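Local coordinates for ABC transporter (Caldanaerobius, PDB 4G68), which probably binds xylan-derived oligosaccharides outside the cell as the solute-binding component of an ABC transporter in a thermophilic bacterium, at residues Asp129-Ser135 and Pro358-Tyr362; Ile148-Gln152 and Leu346-Asp350; Pro172-Leu178 and Phe302-Glu306; Leu212-Val217 and Gly308-Glu314. The contacts are given in a common frame with arbitrary orientation. Numbering follows the deposited sequence.

The four contacts form two pairs, one in each lobe of a bilobal periplasmic-binding-protein fold. Contacts 1 and 2 have centres 9 Å apart and touch directly: Trp360 of contact 1 hydrogen-bonds through NE1 to Pro149 O and through N to Ser347 OG, both in contact 2. Contacts 3 and 4, with centres 12 Å apart, are joined by Arg213 of contact 4, which donates to Phe302 O and Pro303 O of contact 3. Between the pairs the centres of contacts 2 and 3 lie 31 Å apart, on opposite sides of the chain's centre. Along the sequence, contacts 3 and 4 interlock and sit inside the loop closed by contact 2, itself nested within that of contact 1.

Contact 1 of 4, residues Asp129-Ser135 and Pro358-Tyr362; sequences DQLLPGS and PAWKY
This is a loop-to-loop contact secured by a single antiparallel beta bridge. It joins the segment 129-135, which precedes strand 140-141, to the segment 358-362 as it leaves strand 357-358. Leu131 (phi/psi -102/157) faces Trp360 (-92/156) as a non-hydrogen-bonded pair, CA to CA 4.0 Å. Flanking it, Lys361 N donates to Gln130 O at 2.9 Å and Leu132 N to Ala359 O at 2.9 Å. One water extends the pairing, donating to Gln130 O and Lys361 O at 2.8 Å each. Beyond the bridge the first segment folds back in a type II turn from Leu132 to Ser135, with Gly134 at phi 75°, and Ser135 OG donates to Leu132 O at 2.9 Å. Leu131 (chi1 m) sits squarely over the Trp360 indole: its CG is 3.6 Å from the centroid of the five-membered ring, 7° off the normal, a CH-pi contact. The indole (chi1 m) also lies against helix 332-353, and its NE1 donates to Pro149 O on strand 144-160. Leu132 CD1 reaches Tyr362 CE2 at 4.3 Å. Lys361, m at chi1 and extended beyond, stretches back along the first segment until NZ donates to Asp129 O at 2.8 Å. The polar bonds across the interface all end on backbone carbonyls, so main-chain geometry sets the alignment, while the Leu131-Trp360 CH-pi contact supplies the apolar part.

Contact 2 of 4, residues Ile148-Gln152 and Leu346-Asp350; sequences IPFDQ and LSDMD
Phe150, on strand 148-152, is the centrepiece: its side chain packs against helix 346-350, and the two axes pass 7.3 Å apart and run parallel within 5°. Phe150 CA lies 5.1 Å from Ser347 CA. The CA-CB bond of Phe150 points toward the helix (chi1 p, chi2 90°). Leu346 (m, t) covers one face of the ring, with CD1 4.1 Å from the ring centroid and 8° off the normal in a CH-pi contact, and its CB is 3.7 Å from Phe150 CD1. Asp350 (chi1 m) meets the ring edge, OD2 3.7 Å from Phe150 CE1. That same OD2 lies 2.6 Å from Asp151 OD2, so one of the two buried acids probably carries a proton; Asp350 OD1 is bonded to Thr355. Phe150 O comes to 3.1 Å from Ser347 CB, main chain against side chain. Phe150 leaves ideal strand geometry (-136/-24), and Phe150 and Asp151 together face Gly321. This is a classic beta bulge, set where helix 332-353 packs on the mixed sheet of an alpha/beta lobe of the solute-binding-protein fold.

Contact 3 of 4, residues Pro172-Leu178 and Phe302-Glu306; sequences PTTFSEL and FPTIE
Unusually, the chain just ahead of a helix makes a parallel beta bridge to a loop: Thr174, the N-cap of helix 175-187, pairs with Thr304 (CA-CA 4.5 Å). The loop after strand 297-300 is thereby tied to the start of that helix. Thr304 N donates to Thr173 O (3.3 Å) and Phe175 N to Thr304 O (2.7 Å). Thr174 (-132/158) and Thr304 (-67/154) are extended; helical angles begin at Phe175. A capping box closes the turn, with Glu177 N donating to Thr174 OG1 at 3.1 Å while Glu177 OE1 takes Thr173 N at 2.7 Å and Thr173 OG1 at 2.6 Å. Pro303 CB packs 3.4 Å from Thr174 C. Phe175 (chi1 t), which also touches helix 233-248, brings CB to 3.7 Å from Ile305 CG1 and CD1 to 4.1 Å from Phe302 CE2; Leu178 CD2 meets Phe302 CZ at 4.0 Å. With Phe175 N bonded to the loop, bridge and capping box together satisfy amides at the helix start, beside apolar packing.

Contact 4 of 4, residues Leu212-Val217 and Gly308-Glu314; sequences LREGGV and GKGDPTE
Arg213 lays its guanidinium across the turn from Asp311 to Glu314, one face over Pro312 O and its edge meeting Glu314 O. The side chain (m, m, t) points away from the loop at CA-CB but curls back, so that NH1 donates to Glu314 O at 2.8 Å; a water accepts from NH2 at 3.1 Å and donates to Glu314 O at 2.9 Å. NE and NH2 also donate to Pro303 O and Phe302 O. The turn is type I and carries an Asx turn: Asp311 OD1 accepts from Thr313 N at 2.7 Å and from Thr313 OG1 at 2.6 Å. Upstream, the loop runs past the C-terminal end of helix 201-215: Lys309 N donates to Glu214 O at 3.0 Å and Gly310 N to Arg213 O at 3.1 Å. Gly308 and Gly310 lie so close to the helix end that a CB would clash, at 2.5 Å from Arg213 O for Gly308 and 2.5 Å from Leu212 O for Gly310. Gly216 (79/172) ends the helix with positive phi and occupies the N-cap position of helix 217-224, Gly216 CA 3.7 Å from Gly310 CA. Glu314, CB toward the helix, extends alongside Gly216 and accepts a weak bond from Val217 N at OE2, 3.4 Å. Loop amides thus satisfy helix-end carbonyls, Glu314 meets an amide at the start of the next helix, and Arg213 returns donors to loop carbonyls.

Contact 1 of 4, residues Asp129-Ser135 and Pro358-Tyr362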
loop_
_atom_site.group_PDB
_atom_site.type_symbol
_atom_site.label_atom_id
_atom_site.label_comp_id
_atom_site.label_asym_id
_atom_site.label_seq_id
_atom_site.Cartn_x
_atom_site.Cartn_y
_atom_site.Cartn_z
ATOM N N ASP C 129 -1.019 21.951 10.096
ATOM C CA ASP C 129 -0.770 21.680 11.504
ATOM C C ASP C 129 -1.668 20.600 12.029
ATOM O O ASP C 129 -1.430 20.055 13.101
ATOM C CB ASP C 129 -0.952 22.972 12.299
ATOM C CG ASP C 129 0.047 24.023 11.874
ATOM O OD1 ASP C 129 1.178 23.603 11.478
ATOM O OD2 ASP C 129 -0.301 25.247 11.888
ATOM N N GLN C 130 -2.688 20.275 11.254
ATOM C CA GLN C 130 -3.632 19.234 11.626
ATOM C C GLN C 130 -3.195 17.877 11.129
ATOM O O GLN C 130 -3.850 16.857 11.445
ATOM C CB GLN C 130 -5.004 19.568 11.042
ATOM C CG GLN C 130 -5.583 20.892 11.551
ATOM C CD GLN C 130 -6.976 21.090 11.084
ATOM O OE1 GLN C 130 -7.209 21.457 9.950
ATOM N NE2 GLN C 130 -7.932 20.834 11.946
ATOM N N LEU C 131 -2.167 17.855 10.277
ATOM C CA LEU C 131 -1.555 16.546 9.869
ATOM C C LEU C 131 -0.230 16.246 10.600
ATOM O O LEU C 131 0.456 17.154 11.081
ATOM C CB LEU C 131 -1.364 16.418 8.344
ATOM C CG LEU C 131 -2.655 16.380 7.525
ATOM C CD1 LEU C 131 -3.059 17.806 7.138
ATOM C CD2 LEU C 131 -2.347 15.624 6.259
ATOM N N LEU C 132 0.130 14.961 10.681
ATOM C CA LEU C 132 1.427 14.560 11.235
ATOM C C LEU C 132 2.547 15.176 10.413
ATOM O O LEU C 132 2.312 15.548 9.257
ATOM C CB LEU C 132 1.595 13.028 11.210
ATOM C CG LEU C 132 0.865 12.209 12.260
ATOM C CD1 LEU C 132 -0.508 11.865 11.815
ATOM C CD2 LEU C 132 1.568 10.867 12.462
ATOM N N PRO C 133 3.766 15.281 11.002
ATOM C CA PRO C 133 4.896 15.968 10.355
ATOM C C PRO C 133 5.325 15.214 9.113
ATOM O O PRO C 133 5.225 13.976 9.093
ATOM C CB PRO C 133 6.014 15.926 11.425
ATOM C CG PRO C 133 5.343 15.612 12.706
ATOM C CD PRO C 133 4.137 14.769 12.346
ATOM N N GLY C 134 5.759 15.947 8.084
ATOM C CA GLY C 134 6.213 15.321 6.840
ATOM C C GLY C 134 5.116 14.770 5.915
ATOM O O GLY C 134 5.432 14.151 4.880
ATOM N N SER C 135 3.837 14.982 6.267
ATOM C CA SER C 135 2.731 14.428 5.469
ATOM C C SER C 135 2.687 14.890 3.994
ATOM O O SER C 135 2.232 14.135 3.092
ATOM C CB SER C 135 1.358 14.715 6.131
ATOM O OG SER C 135 1.122 13.853 7.241
ATOM N N PRO C 358 -3.232 6.564 9.688
ATOM C CA PRO C 358 -3.724 7.940 9.537
ATOM C C PRO C 358 -2.610 8.916 9.197
ATOM O O PRO C 358 -1.476 8.817 9.752
ATOM C CB PRO C 358 -4.302 8.264 10.935
ATOM C CG PRO C 358 -3.583 7.348 11.902
ATOM C CD PRO C 358 -3.434 6.064 11.081
ATOM N N ALA C 359 -2.887 9.849 8.285
ATOM C CA ALA C 359 -1.948 10.959 8.038
ATOM C C ALA C 359 -2.277 12.174 8.866
ATOM O O ALA C 359 -1.389 13.034 9.106
ATOM C CB ALA C 359 -1.873 11.368 6.563
ATOM N N TRP C 360 -3.540 12.269 9.283
ATOM C CA TRP C 360 -3.979 13.419 10.076
ATOM C C TRP C 360 -3.819 13.071 11.517
ATOM O O TRP C 360 -3.812 11.879 11.861
ATOM C CB TRP C 360 -5.439 13.716 9.831
ATOM C CG TRP C 360 -5.683 14.305 8.466
ATOM C CD1 TRP C 360 -5.432 13.706 7.218
ATOM C CD2 TRP C 360 -6.160 15.659 8.163
ATOM N NE1 TRP C 360 -5.769 14.563 6.188
ATOM C CE2 TRP C 360 -6.178 15.769 6.689
ATOM C CE3 TRP C 360 -6.532 16.785 8.939
ATOM C CZ2 TRP C 360 -6.614 16.927 6.045
ATOM C CZ3 TRP C 360 -6.957 17.938 8.266
ATOM C CH2 TRP C 360 -7.004 18.006 6.854
ATOM N N LYS C 361 -3.676 14.082 12.362
ATOM C CA LYS C 361 -3.512 13.833 13.812
ATOM C C LYS C 361 -4.838 13.254 14.260
ATOM O O LYS C 361 -5.843 13.430 13.578
ATOM C CB LYS C 361 -3.168 15.118 14.599
ATOM C CG LYS C 361 -1.871 15.771 14.152
ATOM C CD LYS C 361 -1.749 17.189 14.676
ATOM C CE LYS C 361 -0.286 17.612 14.619
ATOM N NZ LYS C 361 -0.015 18.947 15.232
ATOM N N TYR C 362 -4.822 12.530 15.369
ATOM C CA TYR C 362 -5.935 11.693 15.726
ATOM C C TYR C 362 -6.204 11.750 17.236
ATOM O O TYR C 362 -6.710 10.792 17.814
ATOM C CB TYR C 362 -5.679 10.255 15.223
ATOM C CG TYR C 362 -4.305 9.736 15.566
ATOM C CD1 TYR C 362 -4.049 9.153 16.821
ATOM C CD2 TYR C 362 -3.274 9.772 14.634
ATOM C CE1 TYR C 362 -2.809 8.648 17.128
ATOM C CE2 TYR C 362 -2.012 9.266 14.941
ATOM C CZ TYR C 362 -1.792 8.697 16.195
ATOM O OH TYR C 362 -0.542 8.195 16.534
HETATM O O HOH W 1 -6.235 16.085 12.638
#

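Contact 2 of 4, residues Ile148-Gln152 and Leu346-Asp350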
loop_
_atom_site.group_PDB
_atom_site.type_symbol
_atom_site.label_atom_id
_atom_site.label_comp_id
_atom_site.label_asym_id
_atom_site.label_seq_id
_atom_site.Cartn_x
_atom_site.Cartn_y
_atom_site.Cartn_z
ATOM N N ILE C 148 -4.038 16.713 -0.860
ATOM C CA ILE C 148 -4.255 16.692 0.587
ATOM C C ILE C 148 -4.000 15.225 1.004
ATOM O O ILE C 148 -4.769 14.344 0.638
ATOM C CB ILE C 148 -5.733 17.106 0.944
ATOM C CG1 ILE C 148 -6.073 18.556 0.473
ATOM C CG2 ILE C 148 -6.018 16.928 2.423
ATOM C CD1 ILE C 148 -5.061 19.639 0.835
ATOM N N PRO C 149 -2.915 14.955 1.762
ATOM C CA PRO C 149 -2.626 13.574 2.153
ATOM C C PRO C 149 -3.714 13.084 3.101
ATOM O O PRO C 149 -4.341 13.922 3.807
ATOM C CB PRO C 149 -1.249 13.679 2.862
ATOM C CG PRO C 149 -0.732 15.025 2.484
ATOM C CD PRO C 149 -1.946 15.885 2.342
ATOM N N PHE C 150 -3.974 11.769 3.126
ATOM C CA PHE C 150 -4.910 11.249 4.149
ATOM C C PHE C 150 -4.462 9.953 4.843
ATOM O O PHE C 150 -4.889 9.688 5.960
ATOM C CB PHE C 150 -6.328 11.114 3.614
ATOM C CG PHE C 150 -6.535 9.917 2.709
ATOM C CD1 PHE C 150 -6.922 8.683 3.236
ATOM C CD2 PHE C 150 -6.377 10.039 1.321
ATOM C CE1 PHE C 150 -7.089 7.563 2.406
ATOM C CE2 PHE C 150 -6.585 8.938 0.483
ATOM C CZ PHE C 150 -6.936 7.701 1.029
ATOM N N ASP C 151 -3.610 9.167 4.188
ATOM C CA ASP C 151 -3.075 7.967 4.843
ATOM C C ASP C 151 -1.649 7.546 4.460
ATOM O O ASP C 151 -1.047 8.080 3.533
ATOM C CB ASP C 151 -4.118 6.807 4.870
ATOM C CG ASP C 151 -4.233 6.002 3.546
ATOM O OD1 ASP C 151 -3.379 6.093 2.654
ATOM O OD2 ASP C 151 -5.203 5.197 3.445
ATOM N N GLN C 152 -1.086 6.652 5.257
ATOM C CA GLN C 152 0.260 6.223 5.065
ATOM C C GLN C 152 0.248 4.734 5.025
ATOM O O GLN C 152 -0.577 4.106 5.667
ATOM C CB GLN C 152 1.248 6.720 6.128
ATOM C CG GLN C 152 0.714 7.109 7.481
ATOM C CD GLN C 152 1.828 7.572 8.441
ATOM O OE1 GLN C 152 2.850 6.884 8.638
ATOM N NE2 GLN C 152 1.634 8.766 9.031
ATOM N N LEU C 346 -11.476 10.329 6.185
ATOM C CA LEU C 346 -10.897 9.072 5.714
ATOM C C LEU C 346 -9.751 8.641 6.615
ATOM O O LEU C 346 -9.667 7.448 6.938
ATOM C CB LEU C 346 -10.401 9.194 4.262
ATOM C CG LEU C 346 -11.468 9.255 3.131
ATOM C CD1 LEU C 346 -10.766 9.340 1.777
ATOM C CD2 LEU C 346 -12.326 8.013 3.142
ATOM N N SER C 347 -8.889 9.607 7.007
ATOM C CA SER C 347 -7.741 9.323 7.895
ATOM C C SER C 347 -8.229 8.729 9.247
ATOM O O SER C 347 -7.686 7.721 9.735
ATOM C CB SER C 347 -6.936 10.600 8.130
ATOM O OG SER C 347 -5.802 10.365 9.009
ATOM N N ASP C 348 -9.232 9.374 9.873
ATOM C CA ASP C 348 -9.788 8.862 11.156
ATOM C C ASP C 348 -10.509 7.501 10.970
ATOM O O ASP C 348 -10.396 6.594 11.813
ATOM C CB ASP C 348 -10.835 9.826 11.691
ATOM C CG ASP C 348 -10.261 11.081 12.285
ATOM O OD1 ASP C 348 -9.025 11.296 12.252
ATOM O OD2 ASP C 348 -11.117 11.852 12.850
ATOM N N MET C 349 -11.248 7.363 9.868
ATOM C CA MET C 349 -11.901 6.101 9.534
ATOM C C MET C 349 -10.815 5.002 9.465
ATOM O O MET C 349 -10.955 3.975 10.101
ATOM C CB MET C 349 -12.610 6.208 8.166
ATOM C CG MET C 349 -13.244 4.899 7.690
ATOM S SD MET C 349 -13.705 4.846 5.950
ATOM C CE MET C 349 -12.132 4.502 5.142
ATOM N N ASP C 350 -9.742 5.259 8.703
ATOM C CA ASP C 350 -8.631 4.289 8.439
ATOM C C ASP C 350 -8.067 3.784 9.754
ATOM O O ASP C 350 -7.906 2.568 9.974
ATOM C CB ASP C 350 -7.469 4.999 7.695
ATOM C CG ASP C 350 -7.607 4.999 6.190
ATOM O OD1 ASP C 350 -8.535 4.325 5.657
ATOM O OD2 ASP C 350 -6.755 5.695 5.525
#

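Contact 3 of 4, residues Pro172-Leu178 and Phe302-Glu306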
loop_
_atom_site.group_PDB
_atom_site.type_symbol
_atom_site.label_atom_id
_atom_site.label_comp_id
_atom_site.label_asym_id
_atom_site.label_seq_id
_atom_site.Cartn_x
_atom_site.Cartn_y
_atom_site.Cartn_z
ATOM N N PRO C 172 8.868 -16.689 12.604
ATOM C CA PRO C 172 10.248 -16.447 12.161
ATOM C C PRO C 172 10.687 -14.959 12.294
ATOM O O PRO C 172 9.917 -14.060 12.009
ATOM C CB PRO C 172 10.193 -16.877 10.703
ATOM C CG PRO C 172 8.801 -16.470 10.262
ATOM C CD PRO C 172 7.930 -16.818 11.469
ATOM N N THR C 173 11.932 -14.728 12.670
ATOM C CA THR C 173 12.464 -13.378 12.842
ATOM C C THR C 173 13.570 -13.028 11.829
ATOM O O THR C 173 13.983 -11.867 11.817
ATOM C CB THR C 173 12.960 -13.113 14.288
ATOM O OG1 THR C 173 13.929 -14.069 14.709
ATOM C CG2 THR C 173 11.783 -13.157 15.328
ATOM N N THR C 174 14.070 -14.048 11.092
ATOM C CA THR C 174 15.158 -13.944 10.107
ATOM C C THR C 174 14.684 -14.658 8.840
ATOM O O THR C 174 13.752 -15.494 8.888
ATOM C CB THR C 174 16.522 -14.619 10.522
ATOM O OG1 THR C 174 16.453 -16.032 10.297
ATOM C CG2 THR C 174 16.920 -14.351 11.933
ATOM N N PHE C 175 15.289 -14.324 7.706
ATOM C CA PHE C 175 14.917 -14.986 6.463
ATOM C C PHE C 175 14.982 -16.499 6.516
ATOM O O PHE C 175 13.948 -17.178 6.239
ATOM C CB PHE C 175 15.656 -14.444 5.246
ATOM C CG PHE C 175 14.939 -14.789 3.973
ATOM C CD1 PHE C 175 13.811 -14.065 3.560
ATOM C CD2 PHE C 175 15.354 -15.853 3.228
ATOM C CE1 PHE C 175 13.146 -14.405 2.382
ATOM C CE2 PHE C 175 14.711 -16.196 2.061
ATOM C CZ PHE C 175 13.606 -15.473 1.632
ATOM N N SER C 176 16.127 -16.987 7.001
ATOM C CA SER C 176 16.399 -18.423 7.163
ATOM C C SER C 176 15.269 -19.064 7.938
ATOM O O SER C 176 14.779 -20.119 7.513
ATOM C CB SER C 176 17.747 -18.662 7.874
ATOM O OG SER C 176 18.801 -18.408 6.972
ATOM N N GLU C 177 14.821 -18.407 9.036
ATOM C CA GLU C 177 13.717 -18.926 9.840
ATOM C C GLU C 177 12.395 -18.978 9.038
ATOM O O GLU C 177 11.594 -19.919 9.184
ATOM C CB GLU C 177 13.524 -18.132 11.148
ATOM C CG GLU C 177 14.703 -18.247 12.108
ATOM C CD GLU C 177 14.617 -17.385 13.334
ATOM O OE1 GLU C 177 13.927 -16.337 13.355
ATOM O OE2 GLU C 177 15.261 -17.730 14.319
ATOM N N LEU C 178 12.177 -17.957 8.204
ATOM C CA LEU C 178 11.007 -17.893 7.335
ATOM C C LEU C 178 10.991 -19.068 6.373
ATOM O O LEU C 178 9.959 -19.714 6.238
ATOM C CB LEU C 178 10.865 -16.533 6.616
ATOM C CG LEU C 178 9.769 -16.402 5.560
ATOM C CD1 LEU C 178 8.409 -16.524 6.186
ATOM C CD2 LEU C 178 9.857 -15.077 4.847
ATOM N N PHE C 302 9.005 -7.348 8.529
ATOM C CA PHE C 302 9.575 -8.430 7.689
ATOM C C PHE C 302 10.885 -8.823 8.360
ATOM O O PHE C 302 11.508 -7.969 9.009
ATOM C CB PHE C 302 9.761 -8.003 6.232
ATOM C CG PHE C 302 9.980 -9.169 5.293
ATOM C CD1 PHE C 302 8.883 -9.905 4.749
ATOM C CD2 PHE C 302 11.292 -9.600 5.019
ATOM C CE1 PHE C 302 9.100 -10.985 3.905
ATOM C CE2 PHE C 302 11.511 -10.688 4.188
ATOM C CZ PHE C 302 10.432 -11.365 3.622
ATOM N N PRO C 303 11.259 -10.121 8.278
ATOM C CA PRO C 303 12.459 -10.612 8.914
ATOM C C PRO C 303 13.759 -9.990 8.367
ATOM O O PRO C 303 13.814 -9.467 7.221
ATOM C CB PRO C 303 12.448 -12.112 8.573
ATOM C CG PRO C 303 11.028 -12.495 8.437
ATOM C CD PRO C 303 10.336 -11.250 7.948
ATOM N N THR C 304 14.791 -10.042 9.210
ATOM C CA THR C 304 16.135 -9.715 8.806
ATOM C C THR C 304 16.711 -10.704 7.818
ATOM O O THR C 304 16.335 -11.872 7.798
ATOM C CB THR C 304 17.037 -9.676 10.034
ATOM O OG1 THR C 304 16.948 -10.936 10.702
ATOM C CG2 THR C 304 16.529 -8.592 10.997
ATOM N N ILE C 305 17.645 -10.227 7.014
ATOM C CA ILE C 305 18.309 -11.067 6.005
ATOM C C ILE C 305 19.797 -11.007 6.261
ATOM O O ILE C 305 20.376 -9.914 6.188
ATOM C CB ILE C 305 17.923 -10.655 4.567
ATOM C CG1 ILE C 305 16.394 -10.872 4.410
ATOM C CG2 ILE C 305 18.750 -11.424 3.534
ATOM C CD1 ILE C 305 15.793 -10.160 3.235
ATOM N N GLU C 306 20.380 -12.173 6.614
ATOM C CA GLU C 306 21.799 -12.290 6.937
ATOM C C GLU C 306 22.625 -11.777 5.768
ATOM O O GLU C 306 22.369 -12.137 4.633
ATOM C CB GLU C 306 22.159 -13.750 7.216
ATOM C CG GLU C 306 23.581 -13.974 7.773
ATOM C CD GLU C 306 23.764 -15.412 8.258
ATOM O OE1 GLU C 306 23.760 -15.646 9.480
ATOM O OE2 GLU C 306 23.831 -16.319 7.425
#

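Contact 4 of 4, residues Leu212-Val217 and Gly308-Glu314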
loop_
_atom_site.group_PDB
_atom_site.type_symbol
_atom_site.label_atom_id
_atom_site.label_comp_id
_atom_site.label_asym_id
_atom_site.label_seq_id
_atom_site.Cartn_x
_atom_site.Cartn_y
_atom_site.Cartn_z
ATOM N N LEU C 212 14.846 -4.278 -0.364
ATOM C CA LEU C 212 15.198 -3.282 0.735
ATOM C C LEU C 212 16.039 -3.875 1.837
ATOM O O LEU C 212 17.022 -3.251 2.340
ATOM C CB LEU C 212 13.954 -2.641 1.279
ATOM C CG LEU C 212 13.899 -1.464 2.234
ATOM C CD1 LEU C 212 12.456 -1.335 2.709
ATOM C CD2 LEU C 212 14.699 -1.649 3.478
ATOM N N ARG C 213 15.730 -5.124 2.185
ATOM C CA ARG C 213 16.557 -5.824 3.141
ATOM C C ARG C 213 17.961 -6.152 2.599
ATOM O O ARG C 213 18.913 -6.029 3.359
ATOM C CB ARG C 213 15.864 -7.073 3.622
ATOM C CG ARG C 213 14.651 -6.722 4.437
ATOM C CD ARG C 213 14.998 -6.581 5.856
ATOM N NE ARG C 213 13.792 -6.481 6.708
ATOM C CZ ARG C 213 13.191 -5.336 7.060
ATOM N NH1 ARG C 213 13.697 -4.170 6.640
ATOM N NH2 ARG C 213 12.126 -5.354 7.889
ATOM N N GLU C 214 18.077 -6.526 1.316
ATOM C CA GLU C 214 19.396 -6.929 0.707
ATOM C C GLU C 214 20.350 -5.753 0.473
ATOM O O GLU C 214 21.576 -5.843 0.708
ATOM C CB GLU C 214 19.236 -7.664 -0.623
ATOM C CG GLU C 214 18.516 -9.033 -0.619
ATOM C CD GLU C 214 19.403 -10.194 -0.158
ATOM O OE1 GLU C 214 20.319 -9.976 0.678
ATOM O OE2 GLU C 214 19.149 -11.348 -0.591
ATOM N N GLY C 215 19.795 -4.652 -0.008
ATOM C CA GLY C 215 20.600 -3.519 -0.511
ATOM C C GLY C 215 20.555 -2.259 0.349
ATOM O O GLY C 215 21.423 -1.412 0.205
ATOM N N GLY C 216 19.557 -2.142 1.237
ATOM C CA GLY C 216 19.248 -0.907 1.971
ATOM C C GLY C 216 18.476 0.156 1.193
ATOM O O GLY C 216 18.315 0.019 -0.008
ATOM N N VAL C 217 18.030 1.237 1.890
ATOM C CA VAL C 217 17.152 2.243 1.308
ATOM C C VAL C 217 17.778 3.074 0.191
ATOM O O VAL C 217 17.062 3.509 -0.756
ATOM C CB VAL C 217 16.413 3.138 2.358
ATOM C CG1 VAL C 217 17.342 4.031 3.158
ATOM C CG2 VAL C 217 15.273 3.899 1.700
ATOM N N GLY C 308 22.642 -8.965 4.348
ATOM C CA GLY C 308 22.022 -7.781 3.755
ATOM C C GLY C 308 22.503 -6.450 4.344
ATOM O O GLY C 308 22.892 -6.342 5.529
ATOM N N LYS C 309 22.450 -5.407 3.522
ATOM C CA LYS C 309 22.880 -4.085 3.953
ATOM C C LYS C 309 21.782 -3.255 4.648
ATOM O O LYS C 309 22.076 -2.277 5.344
ATOM C CB LYS C 309 23.470 -3.312 2.770
ATOM C CG LYS C 309 24.786 -3.905 2.265
ATOM C CD LYS C 309 25.792 -3.929 3.438
ATOM C CE LYS C 309 26.849 -4.912 3.175
ATOM N NZ LYS C 309 26.160 -6.214 2.765
ATOM N N GLY C 310 20.518 -3.638 4.469
ATOM C CA GLY C 310 19.414 -2.886 5.076
ATOM C C GLY C 310 19.461 -2.861 6.599
ATOM O O GLY C 310 19.893 -3.834 7.243
ATOM N N ASP C 311 19.068 -1.730 7.187
ATOM C CA ASP C 311 18.751 -1.689 8.605
ATOM C C ASP C 311 17.446 -2.498 8.805
ATOM O O ASP C 311 16.555 -2.343 8.002
ATOM C CB ASP C 311 18.507 -0.247 9.023
ATOM C CG ASP C 311 18.093 -0.117 10.490
ATOM O OD1 ASP C 311 17.028 -0.632 10.898
ATOM O OD2 ASP C 311 18.828 0.545 11.254
ATOM N N PRO C 312 17.333 -3.333 9.885
ATOM C CA PRO C 312 16.155 -4.211 10.033
ATOM C C PRO C 312 14.814 -3.511 10.265
ATOM O O PRO C 312 13.754 -4.186 10.309
ATOM C CB PRO C 312 16.499 -5.059 11.279
ATOM C CG PRO C 312 17.978 -5.128 11.219
ATOM C CD PRO C 312 18.402 -3.721 10.826
ATOM N N THR C 313 14.860 -2.187 10.455
ATOM C CA THR C 313 13.642 -1.403 10.759
ATOM C C THR C 313 13.080 -0.636 9.526
ATOM O O THR C 313 12.005 -0.023 9.595
ATOM C CB THR C 313 13.899 -0.342 11.833
ATOM O OG1 THR C 313 14.747 0.657 11.262
ATOM C CG2 THR C 313 14.567 -0.946 13.136
ATOM N N GLU C 314 13.825 -0.626 8.430
ATOM C CA GLU C 314 13.335 0.017 7.199
ATOM C C GLU C 314 12.101 -0.718 6.709
ATOM O O GLU C 314 12.020 -1.949 6.779
ATOM C CB GLU C 314 14.403 0.037 6.080
ATOM C CG GLU C 314 15.810 0.516 6.470
ATOM C CD GLU C 314 16.838 0.389 5.343
ATOM O OE1 GLU C 314 16.635 -0.408 4.422
ATOM O OE2 GLU C 314 17.858 1.134 5.324
HETATM O O HOH W 2 10.010 -3.177 8.511
#